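Local coordinates for protein hypothetical methylmalonyl-CoA decarboxylase alpha subunit (Sulfolobus tokodaii, PDB 1X0U) that is a putative carboxyl transferase subunit with a crotonase-like fold, probably one part of a larger multi-subunit enzyme, at residues Ile298-Val307 / Ile316-Gly324. Numbering follows the deposited sequence.
Sequences IVDNGEFLEV and IVGFARIAG
Asp-300 and the turn at Ala-323 and Gly-324 illustrate how one carboxylate can fasten a loop to the end of a strand. Asp-300 OD1 accepts a hydrogen bond from Ala-323 N and Asp-300 OD2 one from Gly-324 N, both at 2.6 Å and each through the syn lone pair, while Asp-300 N gives a nearly straight bond to Arg-321 O (2.9 Å, 165°). CG lies beside the backbone N (chi1 -65°), which turns the carboxylate toward the two amides. Farther along, Leu-305 and Phe-319 form an antiparallel hydrogen-bonded pair, adding the edge strand 305-307 to the sheet of this crotonase-like fold. Packing is tight over Gly-318: the Phe-304 ring, with CG anti to the backbone N (chi1 180°), brings CE1 to 3.2 Å from Gly-318 CA, and Ile-316 CG2 meets the ring edge. Between the two bonded regions the backbones part. There a water bridges Asp-300 O, Glu-303 O and Arg-321 N, and close by Ala-320 CB packs against Val-299 CG1 at 3.6 Å. The loop's outer side is looser: exposed Glu-303 turns its carboxylate away to a salt bridge with Arg-248. Since Arg-495 also pairs with OD1, Asp-300 probably stays ionised, its charge shared between a salt bridge and two backbone amides that hold the carboxylate against rotation.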
loop_
_atom_site.group_PDB
_atom_site.type_symbol
_atom_site.label_atom_id
_atom_site.label_comp_id
_atom_site.label_asym_id
_atom_site.label_seq_id
_atom_site.Cartn_x
_atom_site.Cartn_y
_atom_site.Cartn_z
ATOM N N ILE A 298 14.955 36.121 16.843
ATOM C CA ILE A 298 15.170 34.682 16.768
ATOM C C ILE A 298 15.582 34.146 15.412
ATOM O O ILE A 298 16.447 33.279 15.322
ATOM C CB ILE A 298 13.916 33.889 17.203
ATOM C CG1 ILE A 298 13.574 34.199 18.658
ATOM C CG2 ILE A 298 14.174 32.383 17.038
ATOM C CD1 ILE A 298 12.205 33.731 19.081
ATOM N N VAL A 299 14.975 34.672 14.354
ATOM C CA VAL A 299 15.230 34.172 13.005
ATOM C C VAL A 299 16.432 34.729 12.261
ATOM O O VAL A 299 16.962 35.779 12.607
ATOM C CB VAL A 299 13.986 34.368 12.139
ATOM C CG1 VAL A 299 12.795 33.736 12.834
ATOM C CG2 VAL A 299 13.732 35.862 11.915
ATOM N N ASP A 300 16.840 34.003 11.222
ATOM C CA ASP A 300 17.967 34.372 10.386
ATOM C C ASP A 300 17.853 35.817 9.872
ATOM O O ASP A 300 16.851 36.199 9.254
ATOM C CB ASP A 300 18.058 33.414 9.190
ATOM C CG ASP A 300 18.381 31.973 9.593
ATOM O OD1 ASP A 300 18.369 31.638 10.800
ATOM O OD2 ASP A 300 18.644 31.161 8.679
ATOM N N ASN A 301 18.886 36.613 10.139
ATOM C CA ASN A 301 18.942 38.005 9.700
ATOM C C ASN A 301 17.659 38.804 9.952
ATOM O O ASN A 301 17.395 39.801 9.266
ATOM C CB ASN A 301 19.297 38.052 8.211
ATOM C CG ASN A 301 20.581 37.300 7.899
ATOM O OD1 ASN A 301 20.659 36.566 6.918
ATOM N ND2 ASN A 301 21.591 37.483 8.731
ATOM N N GLY A 302 16.872 38.365 10.931
ATOM C CA GLY A 302 15.634 39.051 11.269
ATOM C C GLY A 302 14.565 39.123 10.184
ATOM O O GLY A 302 13.603 39.865 10.335
ATOM N N GLU A 303 14.708 38.362 9.103
ATOM C CA GLU A 303 13.715 38.391 8.029
ATOM C C GLU A 303 12.446 37.590 8.321
ATOM O O GLU A 303 12.499 36.462 8.811
ATOM C CB GLU A 303 14.331 37.930 6.707
ATOM C CG GLU A 303 14.826 39.087 5.822
ATOM C CD GLU A 303 13.884 40.300 5.840
ATOM O OE1 GLU A 303 13.966 41.114 6.788
ATOM O OE2 GLU A 303 13.052 40.442 4.916
ATOM N N PHE A 304 11.302 38.187 8.006
ATOM C CA PHE A 304 10.016 37.561 8.263
ATOM C C PHE A 304 9.001 37.975 7.196
ATOM O O PHE A 304 8.700 39.166 7.047
ATOM C CB PHE A 304 9.532 37.987 9.658
ATOM C CG PHE A 304 8.196 37.415 10.061
ATOM C CD1 PHE A 304 7.989 36.038 10.095
ATOM C CD2 PHE A 304 7.170 38.257 10.479
ATOM C CE1 PHE A 304 6.784 35.511 10.546
ATOM C CE2 PHE A 304 5.964 37.746 10.930
ATOM C CZ PHE A 304 5.766 36.369 10.967
ATOM N N LEU A 305 8.491 36.995 6.449
ATOM C CA LEU A 305 7.496 37.261 5.412
ATOM C C LEU A 305 6.169 37.034 6.119
ATOM O O LEU A 305 5.743 35.888 6.338
ATOM C CB LEU A 305 7.662 36.293 4.227
ATOM C CG LEU A 305 6.871 36.625 2.948
ATOM C CD1 LEU A 305 7.075 35.561 1.891
ATOM C CD2 LEU A 305 5.412 36.724 3.275
ATOM N N GLU A 306 5.514 38.131 6.483
ATOM C CA GLU A 306 4.267 38.034 7.222
ATOM C C GLU A 306 3.006 37.854 6.392
ATOM O O GLU A 306 2.694 38.659 5.511
ATOM C CB GLU A 306 4.108 39.244 8.142
ATOM C CG GLU A 306 2.992 39.066 9.153
ATOM C CD GLU A 306 3.064 40.075 10.273
ATOM O OE1 GLU A 306 4.143 40.649 10.483
ATOM O OE2 GLU A 306 2.051 40.289 10.953
ATOM N N VAL A 307 2.285 36.781 6.703
ATOM C CA VAL A 307 1.036 36.436 6.033
ATOM C C VAL A 307 -0.125 37.120 6.763
ATOM O O VAL A 307 -0.143 37.162 7.996
ATOM C CB VAL A 307 0.822 34.893 6.052
ATOM C CG1 VAL A 307 -0.501 34.518 5.390
ATOM C CG2 VAL A 307 1.965 34.211 5.343
ATOM N N ILE A 316 0.080 36.832 15.027
ATOM C CA ILE A 316 1.022 36.959 13.923
ATOM C C ILE A 316 1.433 35.607 13.369
ATOM O O ILE A 316 1.697 34.661 14.122
ATOM C CB ILE A 316 2.296 37.676 14.367
ATOM C CG1 ILE A 316 1.943 39.039 14.981
ATOM C CG2 ILE A 316 3.228 37.836 13.185
ATOM C CD1 ILE A 316 2.976 39.531 16.009
ATOM N N VAL A 317 1.487 35.516 12.045
ATOM C CA VAL A 317 1.888 34.283 11.380
ATOM C C VAL A 317 2.702 34.640 10.158
ATOM O O VAL A 317 2.419 35.628 9.479
ATOM C CB VAL A 317 0.663 33.417 10.937
ATOM C CG1 VAL A 317 -0.147 32.979 12.164
ATOM C CG2 VAL A 317 -0.218 34.188 9.932
ATOM N N GLY A 318 3.719 33.838 9.880
ATOM C CA GLY A 318 4.543 34.102 8.728
ATOM C C GLY A 318 5.665 33.103 8.587
ATOM O O GLY A 318 5.796 32.168 9.395
ATOM N N PHE A 319 6.473 33.315 7.553
ATOM C CA PHE A 319 7.598 32.452 7.248
ATOM C C PHE A 319 8.919 33.124 7.589
ATOM O O PHE A 319 9.030 34.353 7.617
ATOM C CB PHE A 319 7.605 32.091 5.755
ATOM C CG PHE A 319 6.372 31.351 5.291
ATOM C CD1 PHE A 319 5.496 31.936 4.379
ATOM C CD2 PHE A 319 6.098 30.067 5.753
ATOM C CE1 PHE A 319 4.360 31.249 3.934
ATOM C CE2 PHE A 319 4.969 29.377 5.314
ATOM C CZ PHE A 319 4.097 29.973 4.399
ATOM N N ALA A 320 9.924 32.295 7.834
ATOM C CA ALA A 320 11.252 32.774 8.162
ATOM C C ALA A 320 12.168 31.579 8.087
ATOM O O ALA A 320 11.725 30.457 7.862
ATOM C CB ALA A 320 11.275 33.350 9.578
ATOM N N ARG A 321 13.453 31.817 8.269
ATOM C CA ARG A 321 14.391 30.723 8.271
ATOM C C ARG A 321 15.112 30.730 9.595
ATOM O O ARG A 321 15.363 31.790 10.166
ATOM C CB ARG A 321 15.398 30.865 7.128
ATOM C CG ARG A 321 14.843 30.430 5.790
ATOM C CD ARG A 321 15.726 30.865 4.646
ATOM N NE ARG A 321 15.052 30.653 3.371
ATOM C CZ ARG A 321 14.780 29.458 2.865
ATOM N NH1 ARG A 321 15.138 28.371 3.530
ATOM N NH2 ARG A 321 14.132 29.350 1.706
ATOM N N ILE A 322 15.418 29.537 10.089
ATOM C CA ILE A 322 16.164 29.392 11.327
ATOM C C ILE A 322 17.337 28.488 11.011
ATOM O O ILE A 322 17.175 27.274 10.842
ATOM C CB ILE A 322 15.310 28.790 12.446
ATOM C CG1 ILE A 322 14.306 29.845 12.931
ATOM C CG2 ILE A 322 16.211 28.329 13.586
ATOM C CD1 ILE A 322 13.448 29.409 14.086
ATOM N N ALA A 323 18.516 29.092 10.908
ATOM C CA ALA A 323 19.729 28.358 10.565
ATOM C C ALA A 323 19.558 27.791 9.161
ATOM O O ALA A 323 19.891 26.638 8.898
ATOM C CB ALA A 323 19.978 27.227 11.567
ATOM N N GLY A 324 19.002 28.603 8.268
ATOM C CA GLY A 324 18.816 28.174 6.893
ATOM C C GLY A 324 17.548 27.414 6.542
ATOM O O GLY A 324 17.185 27.358 5.368
HETATM O O HOH W 1 14.522 34.700 8.455
HETATM O O HOH W 2 0.245 38.194 10.570
#